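Local coordinates for protein CyaB (Pseudomonas aeruginosa, PDB 3R5G) that probably converts ATP to cyclic AMP and pyrophosphate through its class III nucleotide cyclase catalytic domain, the part of the longer membrane protein described here, at residues V12-I17 with N140-L145; T53-V58 with M63-D68; P69-Q72 with K76-V79; G122-D127 with D131-G136. One frame throughout, in Å; residues are numbered along the deposited sequence.

Interaction 1 (V12-I17 with N140-L145); sequences VFFSDI and NLASRL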
loop_
_atom_site.group_PDB
_atom_site.type_symbol
_atom_site.label_atom_id
_atom_site.label_comp_id
_atom_site.label_asym_id
_atom_site.label_seq_id
_atom_site.Cartn_x
_atom_site.Cartn_y
_atom_site.Cartn_z
ATOM N N VAL A 12 -11.258 5.908 -8.433
ATOM C CA VAL A 12 -10.472 5.109 -7.494
ATOM C C VAL A 12 -10.447 5.739 -6.110
ATOM O O VAL A 12 -10.275 6.973 -6.020
ATOM C CB VAL A 12 -8.965 4.930 -7.954
ATOM C CG1 VAL A 12 -8.166 4.144 -6.969
ATOM C CG2 VAL A 12 -8.935 4.372 -9.406
ATOM N N PHE A 13 -10.736 4.961 -5.065
ATOM C CA PHE A 13 -10.932 5.438 -3.699
ATOM C C PHE A 13 -9.932 4.712 -2.815
ATOM O O PHE A 13 -9.773 3.466 -2.899
ATOM C CB PHE A 13 -12.382 5.000 -3.309
ATOM C CG PHE A 13 -12.643 5.117 -1.868
ATOM C CD1 PHE A 13 -13.336 6.265 -1.393
ATOM C CD2 PHE A 13 -12.226 4.129 -0.937
ATOM C CE1 PHE A 13 -13.639 6.372 -0.034
ATOM C CE2 PHE A 13 -12.529 4.271 0.489
ATOM C CZ PHE A 13 -13.231 5.394 0.936
ATOM N N PHE A 14 -9.233 5.496 -1.968
ATOM C CA PHE A 14 -8.462 4.959 -0.906
ATOM C C PHE A 14 -8.845 5.547 0.402
ATOM O O PHE A 14 -9.122 6.759 0.465
ATOM C CB PHE A 14 -6.922 5.263 -1.069
ATOM C CG PHE A 14 -6.228 4.440 -2.139
ATOM C CD1 PHE A 14 -6.275 4.805 -3.430
ATOM C CD2 PHE A 14 -5.583 3.230 -1.795
ATOM C CE1 PHE A 14 -5.572 4.092 -4.413
ATOM C CE2 PHE A 14 -5.000 2.440 -2.801
ATOM C CZ PHE A 14 -4.929 2.926 -4.102
ATOM N N SER A 15 -8.790 4.773 1.451
ATOM C CA SER A 15 -8.996 5.347 2.796
ATOM C C SER A 15 -8.109 4.706 3.813
ATOM O O SER A 15 -7.616 3.607 3.610
ATOM C CB SER A 15 -10.425 5.187 3.243
ATOM O OG SER A 15 -10.770 3.771 3.421
ATOM N N ASP A 16 -7.891 5.393 4.937
ATOM C CA ASP A 16 -7.302 4.714 6.071
ATOM C C ASP A 16 -7.833 5.340 7.353
ATOM O O ASP A 16 -8.580 6.361 7.300
ATOM C CB ASP A 16 -5.754 4.760 6.044
ATOM C CG ASP A 16 -5.180 6.137 6.257
ATOM O OD1 ASP A 16 -5.473 6.814 7.231
ATOM O OD2 ASP A 16 -4.411 6.565 5.373
ATOM N N ILE A 17 -7.500 4.732 8.494
ATOM C CA ILE A 17 -7.931 5.298 9.787
ATOM C C ILE A 17 -6.798 6.025 10.486
ATOM O O ILE A 17 -5.794 5.418 10.871
ATOM C CB ILE A 17 -8.452 4.201 10.727
ATOM C CG1 ILE A 17 -9.539 3.435 10.047
ATOM C CG2 ILE A 17 -8.913 4.797 11.988
ATOM C CD1 ILE A 17 -9.816 2.064 10.810
ATOM N N ASN A 140 -2.163 5.866 -8.442
ATOM C CA ASN A 140 -1.247 6.404 -7.476
ATOM C C ASN A 140 -1.717 7.796 -7.040
ATOM O O ASN A 140 -1.532 8.087 -5.853
ATOM C CB ASN A 140 0.116 6.603 -8.142
ATOM C CG ASN A 140 0.782 5.293 -8.452
ATOM O OD1 ASN A 140 0.251 4.204 -8.108
ATOM N ND2 ASN A 140 1.923 5.370 -9.084
ATOM N N LEU A 141 -2.372 8.539 -7.917
ATOM C CA LEU A 141 -2.831 9.946 -7.524
ATOM C C LEU A 141 -3.914 9.832 -6.438
ATOM O O LEU A 141 -3.925 10.534 -5.475
ATOM C CB LEU A 141 -3.234 10.773 -8.713
ATOM C CG LEU A 141 -3.789 12.174 -8.341
ATOM C CD1 LEU A 141 -2.721 12.994 -7.593
ATOM C CD2 LEU A 141 -4.241 12.850 -9.608
ATOM N N ALA A 142 -4.827 8.827 -6.520
ATOM C CA ALA A 142 -5.806 8.618 -5.432
ATOM C C ALA A 142 -5.137 8.312 -4.112
ATOM O O ALA A 142 -5.544 8.815 -3.094
ATOM C CB ALA A 142 -6.839 7.516 -5.748
ATOM N N SER A 143 -4.127 7.457 -4.141
ATOM C CA SER A 143 -3.347 7.134 -2.972
ATOM C C SER A 143 -2.637 8.379 -2.379
ATOM O O SER A 143 -2.635 8.574 -1.144
ATOM C CB SER A 143 -2.336 6.035 -3.321
ATOM O OG SER A 143 -1.581 5.821 -2.114
ATOM N N ARG A 144 -2.102 9.176 -3.271
ATOM C CA ARG A 144 -1.424 10.395 -2.776
ATOM C C ARG A 144 -2.398 11.374 -2.193
ATOM O O ARG A 144 -2.061 12.124 -1.217
ATOM C CB ARG A 144 -0.683 11.022 -3.962
ATOM C CG ARG A 144 0.550 10.180 -4.435
ATOM C CD ARG A 144 1.483 9.676 -3.273
ATOM N NE ARG A 144 2.873 9.742 -3.748
ATOM C CZ ARG A 144 3.947 9.203 -3.161
ATOM N NH1 ARG A 144 3.846 8.520 -2.019
ATOM N NH2 ARG A 144 5.148 9.350 -3.726
ATOM N N LEU A 145 -3.598 11.475 -2.743
ATOM C CA LEU A 145 -4.584 12.364 -2.125
ATOM C C LEU A 145 -4.951 11.852 -0.739
ATOM O O LEU A 145 -5.197 12.614 0.223
ATOM C CB LEU A 145 -5.831 12.582 -3.009
ATOM C CG LEU A 145 -5.621 13.205 -4.380
ATOM C CD1 LEU A 145 -6.947 13.383 -5.136
ATOM C CD2 LEU A 145 -4.832 14.505 -4.278
#
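With CG of Phe-14 anti to its own carbonyl carbon (chi1 -74°), the phenyl ring rises from strand 12-17 to meet helix 140-145, lying under Ser-143 with one edge against Ala-142. The Ser-143 CB makes a CH-pi contact, 4.0 Å from the centroid of the Phe-14 ring and 14° off its normal, so the methylene sits over the face, displaced toward the rim. The helix backbone also touches the ring: Phe-14 CD1 is 3.5 Å from Ser-143 N. The methyl of Ala-142 approaches differently, in the ring plane, with its CB 3.6 Å from Phe-14 CD1. That same methyl rests on the strand itself, where Val-12 O is 3.5 Å from Ala-142 CB, and beside a valine branch, Val-12 CG1 lying 3.8 Å from Ala-142 CB. Small residues suit the helix here, because alanine and serine let its backbone come close to the sheet, while Phe-14 and Val-12 supply the broad apolar surface. No hydrogen bond crosses the contact. Phe-14 also packs on Met-63 and Cys-61 of the adjoining strand, and Asn-140 reaches Thr-21 of the second subunit through a hydrogen bond. A helix laid over a central strand at a crossing angle of -32° belongs to the alpha/beta core of the class III nucleotide cyclase catalytic domain, a family whose active sites form between two such domains.

Interaction 2 (T53-V58 with M63-D68); sequences TIDKFV and MVFFGD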
loop_
_atom_site.group_PDB
_atom_site.type_symbol
_atom_site.label_atom_id
_atom_site.label_comp_id
_atom_site.label_asym_id
_atom_site.label_seq_id
_atom_site.Cartn_x
_atom_site.Cartn_y
_atom_site.Cartn_z
ATOM N N THR A 53 -16.149 -1.906 -6.519
ATOM C CA THR A 53 -15.375 -3.117 -6.557
ATOM C C THR A 53 -14.287 -3.019 -5.544
ATOM O O THR A 53 -13.382 -2.167 -5.605
ATOM C CB THR A 53 -14.734 -3.267 -7.994
ATOM O OG1 THR A 53 -15.759 -3.261 -9.049
ATOM C CG2 THR A 53 -13.753 -4.505 -8.052
ATOM N N ILE A 54 -14.367 -3.855 -4.544
ATOM C CA ILE A 54 -13.389 -3.884 -3.473
ATOM C C ILE A 54 -12.140 -4.534 -3.972
ATOM O O ILE A 54 -12.154 -5.724 -4.416
ATOM C CB ILE A 54 -13.907 -4.532 -2.169
ATOM C CG1 ILE A 54 -15.181 -3.837 -1.773
ATOM C CG2 ILE A 54 -12.837 -4.431 -1.137
ATOM C CD1 ILE A 54 -16.000 -4.634 -0.722
ATOM N N ASP A 55 -11.038 -3.807 -3.871
ATOM C CA ASP A 55 -9.818 -4.345 -4.451
ATOM C C ASP A 55 -9.087 -5.128 -3.436
ATOM O O ASP A 55 -8.795 -6.324 -3.631
ATOM C CB ASP A 55 -8.898 -3.272 -4.999
ATOM C CG ASP A 55 -7.667 -3.881 -5.658
ATOM O OD1 ASP A 55 -6.970 -4.716 -5.012
ATOM O OD2 ASP A 55 -7.393 -3.481 -6.795
ATOM N N LYS A 56 -8.764 -4.496 -2.341
ATOM C CA LYS A 56 -7.988 -5.152 -1.301
ATOM C C LYS A 56 -8.006 -4.259 -0.091
ATOM O O LYS A 56 -8.427 -3.021 -0.138
ATOM C CB LYS A 56 -6.525 -5.392 -1.708
ATOM C CG LYS A 56 -5.771 -4.059 -1.918
ATOM C CD LYS A 56 -4.299 -4.222 -2.249
ATOM C CE LYS A 56 -4.077 -5.240 -3.360
ATOM N NZ LYS A 56 -4.260 -4.582 -4.660
ATOM N N PHE A 57 -7.645 -4.900 0.999
ATOM C CA PHE A 57 -7.328 -4.233 2.204
ATOM C C PHE A 57 -5.838 -4.430 2.477
ATOM O O PHE A 57 -5.227 -5.535 2.235
ATOM C CB PHE A 57 -8.119 -4.756 3.408
ATOM C CG PHE A 57 -9.588 -4.874 3.180
ATOM C CD1 PHE A 57 -10.222 -6.073 3.446
ATOM C CD2 PHE A 57 -10.346 -3.826 2.680
ATOM C CE1 PHE A 57 -11.613 -6.185 3.227
ATOM C CE2 PHE A 57 -11.696 -3.901 2.496
ATOM C CZ PHE A 57 -12.369 -5.124 2.787
ATOM N N VAL A 58 -5.215 -3.370 2.964
ATOM C CA VAL A 58 -3.830 -3.431 3.420
ATOM C C VAL A 58 -3.831 -2.920 4.845
ATOM O O VAL A 58 -3.823 -1.703 5.074
ATOM C CB VAL A 58 -2.890 -2.639 2.539
ATOM C CG1 VAL A 58 -1.447 -2.813 3.037
ATOM C CG2 VAL A 58 -3.009 -3.130 1.067
ATOM N N MET A 63 -9.090 -0.007 -0.505
ATOM C CA MET A 63 -9.013 0.440 -1.869
ATOM C C MET A 63 -10.257 -0.080 -2.589
ATOM O O MET A 63 -10.535 -1.298 -2.496
ATOM C CB MET A 63 -7.771 -0.195 -2.451
ATOM C CG MET A 63 -7.521 0.174 -3.800
ATOM S SD MET A 63 -6.056 -0.770 -4.473
ATOM C CE MET A 63 -6.288 -0.299 -6.166
ATOM N N VAL A 64 -11.015 0.788 -3.221
ATOM C CA VAL A 64 -12.256 0.457 -3.943
ATOM C C VAL A 64 -12.198 1.157 -5.261
ATOM O O VAL A 64 -11.657 2.296 -5.326
ATOM C CB VAL A 64 -13.491 0.891 -3.154
ATOM C CG1 VAL A 64 -14.817 0.574 -3.928
ATOM C CG2 VAL A 64 -13.436 0.318 -1.699
ATOM N N PHE A 65 -12.661 0.539 -6.350
ATOM C CA PHE A 65 -12.768 1.284 -7.568
ATOM C C PHE A 65 -14.111 1.155 -8.236
ATOM O O PHE A 65 -14.833 0.147 -7.980
ATOM C CB PHE A 65 -11.596 1.003 -8.509
ATOM C CG PHE A 65 -11.470 -0.467 -8.893
ATOM C CD1 PHE A 65 -12.124 -0.964 -10.015
ATOM C CD2 PHE A 65 -10.625 -1.257 -8.195
ATOM C CE1 PHE A 65 -11.878 -2.355 -10.425
ATOM C CE2 PHE A 65 -10.364 -2.641 -8.561
ATOM C CZ PHE A 65 -11.046 -3.174 -9.668
ATOM N N PHE A 66 -14.434 2.119 -9.059
ATOM C CA PHE A 66 -15.716 2.140 -9.787
ATOM C C PHE A 66 -15.454 2.326 -11.264
ATOM O O PHE A 66 -14.596 3.104 -11.678
ATOM C CB PHE A 66 -16.580 3.313 -9.290
ATOM C CG PHE A 66 -17.075 3.147 -7.907
ATOM C CD1 PHE A 66 -18.437 2.846 -7.642
ATOM C CD2 PHE A 66 -16.206 3.345 -6.803
ATOM C CE1 PHE A 66 -18.827 2.739 -6.241
ATOM C CE2 PHE A 66 -16.600 3.199 -5.475
ATOM C CZ PHE A 66 -17.875 2.909 -5.191
ATOM N N GLY A 67 -16.168 1.599 -12.081
ATOM C CA GLY A 67 -16.072 1.693 -13.549
ATOM C C GLY A 67 -15.663 0.324 -14.136
ATOM O O GLY A 67 -15.612 0.223 -15.372
ATOM N N ASP A 68 -15.329 -0.624 -13.305
ATOM C CA ASP A 68 -14.974 -1.964 -13.789
ATOM C C ASP A 68 -15.268 -2.870 -12.598
ATOM O O ASP A 68 -14.971 -2.495 -11.471
ATOM C CB ASP A 68 -13.486 -2.049 -14.214
ATOM C CG ASP A 68 -13.102 -3.494 -14.528
ATOM O OD1 ASP A 68 -13.133 -3.789 -15.712
ATOM O OD2 ASP A 68 -12.748 -4.272 -13.644
#
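Thr-53 and Phe-65 meet in a hydrogen-bonded antiparallel pair, Thr-53 N donating to Phe-65 O at 2.8 Å and Phe-65 N to Thr-53 O at 2.9 Å. The threonine has a use for both branches. Its CG2 lies over a face of the Phe-65 ring, 3.9 Å from the centroid, while OG1 donates to Asp-68 O over 2.7 Å, in the carbonyl plane and on a lone pair, tying the loop after strand 63-66 back to strand 53-58. After the non-hydrogen-bonded pair Ile-54/Val-64 the register slips by one: Asp-55 N binds Met-63 O at 2.9 Å, yet Met-63 pairs with Lys-56, its N reaching Lys-56 O. This beta bulge turns Asp-55 toward the neighbouring strand, and with CG anti to the backbone N (chi1 -177°) its carboxylate runs alongside the extended methionine, OD2 3.4 Å from Met-63 CE. In the second shell, the two carboxylate oxygens have separate partners: Lys-56 NZ forms a salt bridge to Asp-55 OD1 (2.7 Å), arriving from above the carboxylate plane, and Thr-133 OG1 bonds OD2. Asp-68 is held by Lys-8 and Tyr-132. The strands form a beta hairpin whose 63-66 member also pairs with strand 6-18. Ile-54 and Phe-57 face helix 29-50, Phe-66 packs on helix 74-100, and Met-63 and Phe-65 touch Ile-134 of strand 129-135.

Interaction 3 (P69-Q72 with K76-V79); sequences PSTQ and KDAV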
loop_
_atom_site.group_PDB
_atom_site.type_symbol
_atom_site.label_atom_id
_atom_site.label_comp_id
_atom_site.label_asym_id
_atom_site.label_seq_id
_atom_site.Cartn_x
_atom_site.Cartn_y
_atom_site.Cartn_z
ATOM N N PRO A 69 -15.770 -4.148 -12.829
ATOM C CA PRO A 69 -16.064 -4.715 -14.135
ATOM C C PRO A 69 -17.249 -4.153 -14.869
ATOM O O PRO A 69 -17.349 -4.320 -16.112
ATOM C CB PRO A 69 -16.380 -6.216 -13.749
ATOM C CG PRO A 69 -15.561 -6.545 -12.564
ATOM C CD PRO A 69 -15.678 -5.143 -11.796
ATOM N N SER A 70 -18.154 -3.454 -14.167
ATOM C CA SER A 70 -19.262 -2.815 -14.814
ATOM C C SER A 70 -19.107 -1.310 -14.593
ATOM O O SER A 70 -18.331 -0.890 -13.747
ATOM C CB SER A 70 -20.608 -3.288 -14.257
ATOM O OG SER A 70 -20.714 -2.895 -12.878
ATOM N N THR A 71 -19.923 -0.556 -15.285
ATOM C CA THR A 71 -19.928 0.899 -15.202
ATOM C C THR A 71 -21.310 1.460 -15.361
ATOM O O THR A 71 -22.140 0.982 -16.166
ATOM C CB THR A 71 -18.951 1.516 -16.241
ATOM O OG1 THR A 71 -18.991 2.944 -16.191
ATOM C CG2 THR A 71 -19.328 1.084 -17.711
ATOM N N GLN A 72 -21.601 2.512 -14.592
ATOM C CA GLN A 72 -22.746 3.418 -14.811
ATOM C C GLN A 72 -22.465 4.649 -15.716
ATOM O O GLN A 72 -23.318 5.534 -15.748
ATOM C CB GLN A 72 -23.265 3.841 -13.442
ATOM C CG GLN A 72 -23.560 2.584 -12.504
ATOM C CD GLN A 72 -24.377 2.952 -11.222
ATOM O OE1 GLN A 72 -24.980 3.992 -11.154
ATOM N NE2 GLN A 72 -24.502 2.002 -10.298
ATOM N N LYS A 76 -21.825 8.916 -13.062
ATOM C CA LYS A 76 -22.413 8.122 -11.983
ATOM C C LYS A 76 -21.414 7.264 -11.239
ATOM O O LYS A 76 -21.558 7.087 -10.042
ATOM C CB LYS A 76 -23.591 7.199 -12.473
ATOM C CG LYS A 76 -24.807 8.012 -12.796
ATOM C CD LYS A 76 -25.956 6.971 -13.226
ATOM C CE LYS A 76 -27.106 7.632 -13.921
ATOM N NZ LYS A 76 -27.657 8.840 -13.224
ATOM N N ASP A 77 -20.352 6.835 -11.894
ATOM C CA ASP A 77 -19.330 6.058 -11.190
ATOM C C ASP A 77 -18.641 6.970 -10.136
ATOM O O ASP A 77 -18.379 6.538 -9.027
ATOM C CB ASP A 77 -18.254 5.443 -12.141
ATOM C CG ASP A 77 -18.775 4.352 -13.067
ATOM O OD1 ASP A 77 -19.828 3.761 -12.812
ATOM O OD2 ASP A 77 -18.094 4.080 -14.043
ATOM N N ALA A 78 -18.348 8.173 -10.557
ATOM C CA ALA A 78 -17.705 9.147 -9.626
ATOM C C ALA A 78 -18.658 9.564 -8.529
ATOM O O ALA A 78 -18.221 9.621 -7.348
ATOM C CB ALA A 78 -17.245 10.376 -10.415
ATOM N N VAL A 79 -19.916 9.881 -8.865
ATOM C CA VAL A 79 -20.877 10.198 -7.815
ATOM C C VAL A 79 -20.983 9.007 -6.831
ATOM O O VAL A 79 -21.077 9.200 -5.611
ATOM C CB VAL A 79 -22.224 10.522 -8.400
ATOM C CG1 VAL A 79 -23.322 10.641 -7.341
ATOM C CG2 VAL A 79 -22.061 11.869 -9.139
HETATM O O HOH W 1 -22.867 8.401 -15.790
#
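Asp-77 and Thr-71 cross at about a right angle, an orientation that sets the threonine hydroxyl beside one oxygen of the carboxylate. Thr-71 OG1 donates to Asp-77 OD2 over 2.6 Å, on the syn side and 19° out of the carboxylate plane. The second oxygen serves the next residue: Gln-72 N donates to Asp-77 OD1 at 2.8 Å, again from the syn side. An aspartate suits the place because its two oxygens can take two neighbouring donors of the loop at once, and because a negative charge in the first turns of a helix should be favoured by the helix dipole. A first torsion of 178° swings the Thr-71 hydroxyl to the side of its carbonyl carbon, where OG1 can donate to Asp-77 OD2 and also accept from Gly-73 N, closing an ST turn just before the helix. Gln-72 and Lys-76 cross nearly perpendicularly as well, but their contact is mainly between aliphatic carbons, Gln-72 CB standing 3.5 Å from Lys-76 CB, with the amide oxygen beside the lysine chain. A water bridges their backbones, donating to Gln-72 O (2.9 Å) and accepting from Lys-76 N (3.0 Å). This loop carries the chain from strand 61-66 into helix 74-100. Phe-66 at the end of that strand packs on Asp-77, while Ala-78 and Val-79 turn to helix 158-164, so the start of the helix touches both the sheet and helix 158-164.

Interaction 4 (G122-D127 with D131-G136); sequences GNFGAD and DYTIIG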
loop_
_atom_site.group_PDB
_atom_site.type_symbol
_atom_site.label_atom_id
_atom_site.label_comp_id
_atom_site.label_asym_id
_atom_site.label_seq_id
_atom_site.Cartn_x
_atom_site.Cartn_y
_atom_site.Cartn_z
ATOM N N GLY A 122 -6.596 -5.563 -14.690
ATOM C CA GLY A 122 -6.205 -6.896 -15.218
ATOM C C GLY A 122 -5.884 -7.826 -14.119
ATOM O O GLY A 122 -6.012 -7.518 -12.936
ATOM N N ASN A 123 -5.413 -9.042 -14.489
ATOM C CA ASN A 123 -4.981 -9.965 -13.502
ATOM C C ASN A 123 -3.467 -9.892 -13.398
ATOM O O ASN A 123 -2.754 -10.121 -14.390
ATOM C CB ASN A 123 -5.398 -11.422 -13.874
ATOM C CG ASN A 123 -6.866 -11.557 -13.926
ATOM O OD1 ASN A 123 -7.545 -11.440 -12.891
ATOM N ND2 ASN A 123 -7.394 -11.790 -15.124
ATOM N N PHE A 124 -3.011 -9.539 -12.189
ATOM C CA PHE A 124 -1.567 -9.306 -11.966
ATOM C C PHE A 124 -1.086 -10.135 -10.829
ATOM O O PHE A 124 -1.795 -10.403 -9.889
ATOM C CB PHE A 124 -1.338 -7.835 -11.638
ATOM C CG PHE A 124 -1.781 -6.917 -12.708
ATOM C CD1 PHE A 124 -2.768 -5.986 -12.456
ATOM C CD2 PHE A 124 -1.239 -6.999 -13.992
ATOM C CE1 PHE A 124 -3.185 -5.120 -13.440
ATOM C CE2 PHE A 124 -1.637 -6.105 -14.987
ATOM C CZ PHE A 124 -2.639 -5.162 -14.715
ATOM N N GLY A 125 0.168 -10.646 -10.907
ATOM C CA GLY A 125 0.728 -11.398 -9.872
ATOM C C GLY A 125 1.681 -12.522 -10.316
ATOM O O GLY A 125 2.104 -12.536 -11.479
ATOM N N ALA A 126 2.053 -13.319 -9.327
ATOM C CA ALA A 126 2.851 -14.516 -9.503
ATOM C C ALA A 126 1.901 -15.703 -9.695
ATOM O O ALA A 126 0.690 -15.632 -9.413
ATOM C CB ALA A 126 3.729 -14.720 -8.307
ATOM N N ASP A 127 2.446 -16.823 -10.163
ATOM C CA ASP A 127 1.584 -17.953 -10.632
ATOM C C ASP A 127 0.668 -18.571 -9.597
ATOM O O ASP A 127 -0.476 -18.885 -9.927
ATOM C CB ASP A 127 2.455 -19.022 -11.314
ATOM C CG ASP A 127 3.171 -18.499 -12.572
ATOM O OD1 ASP A 127 3.162 -17.279 -12.896
ATOM O OD2 ASP A 127 3.763 -19.342 -13.269
ATOM N N ASP A 131 -4.100 -11.657 -8.657
ATOM C CA ASP A 131 -5.283 -10.887 -8.306
ATOM C C ASP A 131 -5.754 -9.962 -9.408
ATOM O O ASP A 131 -4.994 -9.421 -10.213
ATOM C CB ASP A 131 -5.110 -10.166 -7.003
ATOM C CG ASP A 131 -4.980 -11.123 -5.840
ATOM O OD1 ASP A 131 -6.034 -11.663 -5.342
ATOM O OD2 ASP A 131 -3.804 -11.373 -5.466
ATOM N N TYR A 132 -7.075 -9.793 -9.449
ATOM C CA TYR A 132 -7.679 -8.854 -10.392
ATOM C C TYR A 132 -7.636 -7.478 -9.750
ATOM O O TYR A 132 -8.144 -7.318 -8.629
ATOM C CB TYR A 132 -9.178 -9.249 -10.485
ATOM C CG TYR A 132 -9.846 -8.520 -11.516
ATOM C CD1 TYR A 132 -9.726 -8.891 -12.873
ATOM C CD2 TYR A 132 -10.568 -7.370 -11.204
ATOM C CE1 TYR A 132 -10.356 -8.193 -13.861
ATOM C CE2 TYR A 132 -11.222 -6.681 -12.161
ATOM C CZ TYR A 132 -11.123 -7.043 -13.503
ATOM O OH TYR A 132 -11.732 -6.417 -14.536
ATOM N N THR A 133 -6.939 -6.524 -10.376
ATOM C CA THR A 133 -6.639 -5.237 -9.667
ATOM C C THR A 133 -6.273 -4.196 -10.705
ATOM O O THR A 133 -6.443 -4.411 -11.900
ATOM C CB THR A 133 -5.588 -5.454 -8.592
ATOM O OG1 THR A 133 -5.301 -4.235 -7.842
ATOM C CG2 THR A 133 -4.307 -6.023 -9.226
ATOM N N ILE A 134 -5.831 -2.994 -10.286
ATOM C CA ILE A 134 -5.613 -1.875 -11.200
ATOM C C ILE A 134 -4.286 -1.247 -10.849
ATOM O O ILE A 134 -3.809 -1.315 -9.671
ATOM C CB ILE A 134 -6.763 -0.795 -11.023
ATOM C CG1 ILE A 134 -6.918 -0.375 -9.532
ATOM C CG2 ILE A 134 -8.122 -1.466 -11.469
ATOM C CD1 ILE A 134 -7.933 0.897 -9.353
ATOM N N ILE A 135 -3.709 -0.661 -11.889
ATOM C CA ILE A 135 -2.440 0.070 -11.747
ATOM C C ILE A 135 -2.441 1.313 -12.646
ATOM O O ILE A 135 -3.206 1.426 -13.626
ATOM C CB ILE A 135 -1.267 -0.869 -12.110
ATOM C CG1 ILE A 135 -1.335 -1.283 -13.586
ATOM C CG2 ILE A 135 -1.156 -2.047 -11.219
ATOM C CD1 ILE A 135 -0.095 -2.222 -14.068
ATOM N N GLY A 136 -1.531 2.271 -12.376
ATOM C CA GLY A 136 -1.381 3.407 -13.234
ATOM C C GLY A 136 -1.196 4.668 -12.410
ATOM O O GLY A 136 -1.424 4.674 -11.144
#
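Gly-122 and Thr-133 exchange two backbone hydrogen bonds, Gly-122 N to Thr-133 O at 3.0 Å and Thr-133 N to Gly-122 O at 2.9 Å. Two residues on, Phe-124 and Asp-131 do the same, and here Phe-124 N meets Asp-131 O at 2.8 Å with a nearly straight N-H...O angle of 170°. Between these pairs Asn-123 and Tyr-132 form the non-hydrogen-bonded pair, where CA-H...O contacts fill in, such as Tyr-132 CA to Gly-122 O. Two side-chain hydrogen bonds leave the hairpin, Thr-133 OG1 with Asp-55 and Tyr-132 OH with Asp-68. Beyond the backbone, the Asn-123 amide meets the tyrosine at its rim: OD1 lies in the ring plane, 3.4 Å from Tyr-132 CD1, with the two flat groups turned 59° apart. On the other face of the sheet, Phe-124 CG is anti to the carbonyl carbon (chi1 -60°), which folds the ring back over Gly-122, whose carbonyl carbon it overlies. Glycine fits there because its bare CA leaves room for the ring. The ring edge receives a methyl, Phe-124 CD1 lying 3.6 Å from Thr-133 CG2, and its far end touches an aliphatic tip, Phe-124 CZ being 3.9 Å from Ile-135 CD1. At the corner that follows, a CB on Gly-125 would collide with the carbonyl O of Phe-124. Its N and the carbonyl of Asn-123 both bond Asn-37 of the second subunit, and Phe-124 packs on Thr-33 of that subunit. The arrangement is a beta hairpin projecting from the cyclase domain into the dimer interface.

In the fold
From the N terminus, strand 6-18 opens the longest loop, which interaction 1 closes only when helix 137-148 returns to it. Interactions 2, 3 and 4 all fall within that span and follow one another without crossing. Interaction 2 closes the hairpin 53-58/61-66, interaction 3 the short entry into helix 74-100, and interaction 4 the hairpin 118-124/129-135. Interaction 1 meets interaction 2 through the backbone bond between Phe-13 and Val-64, and interaction 4 where Val-12 touches Ile-134. Interactions 2 and 3 adjoin along the chain, with Gly-67 beside Asp-77. Side-chain hydrogen bonds join the two hairpins, which link the sheet to the second subunit, while interactions 1 and 3 bring in helices 137-148 and 74-100.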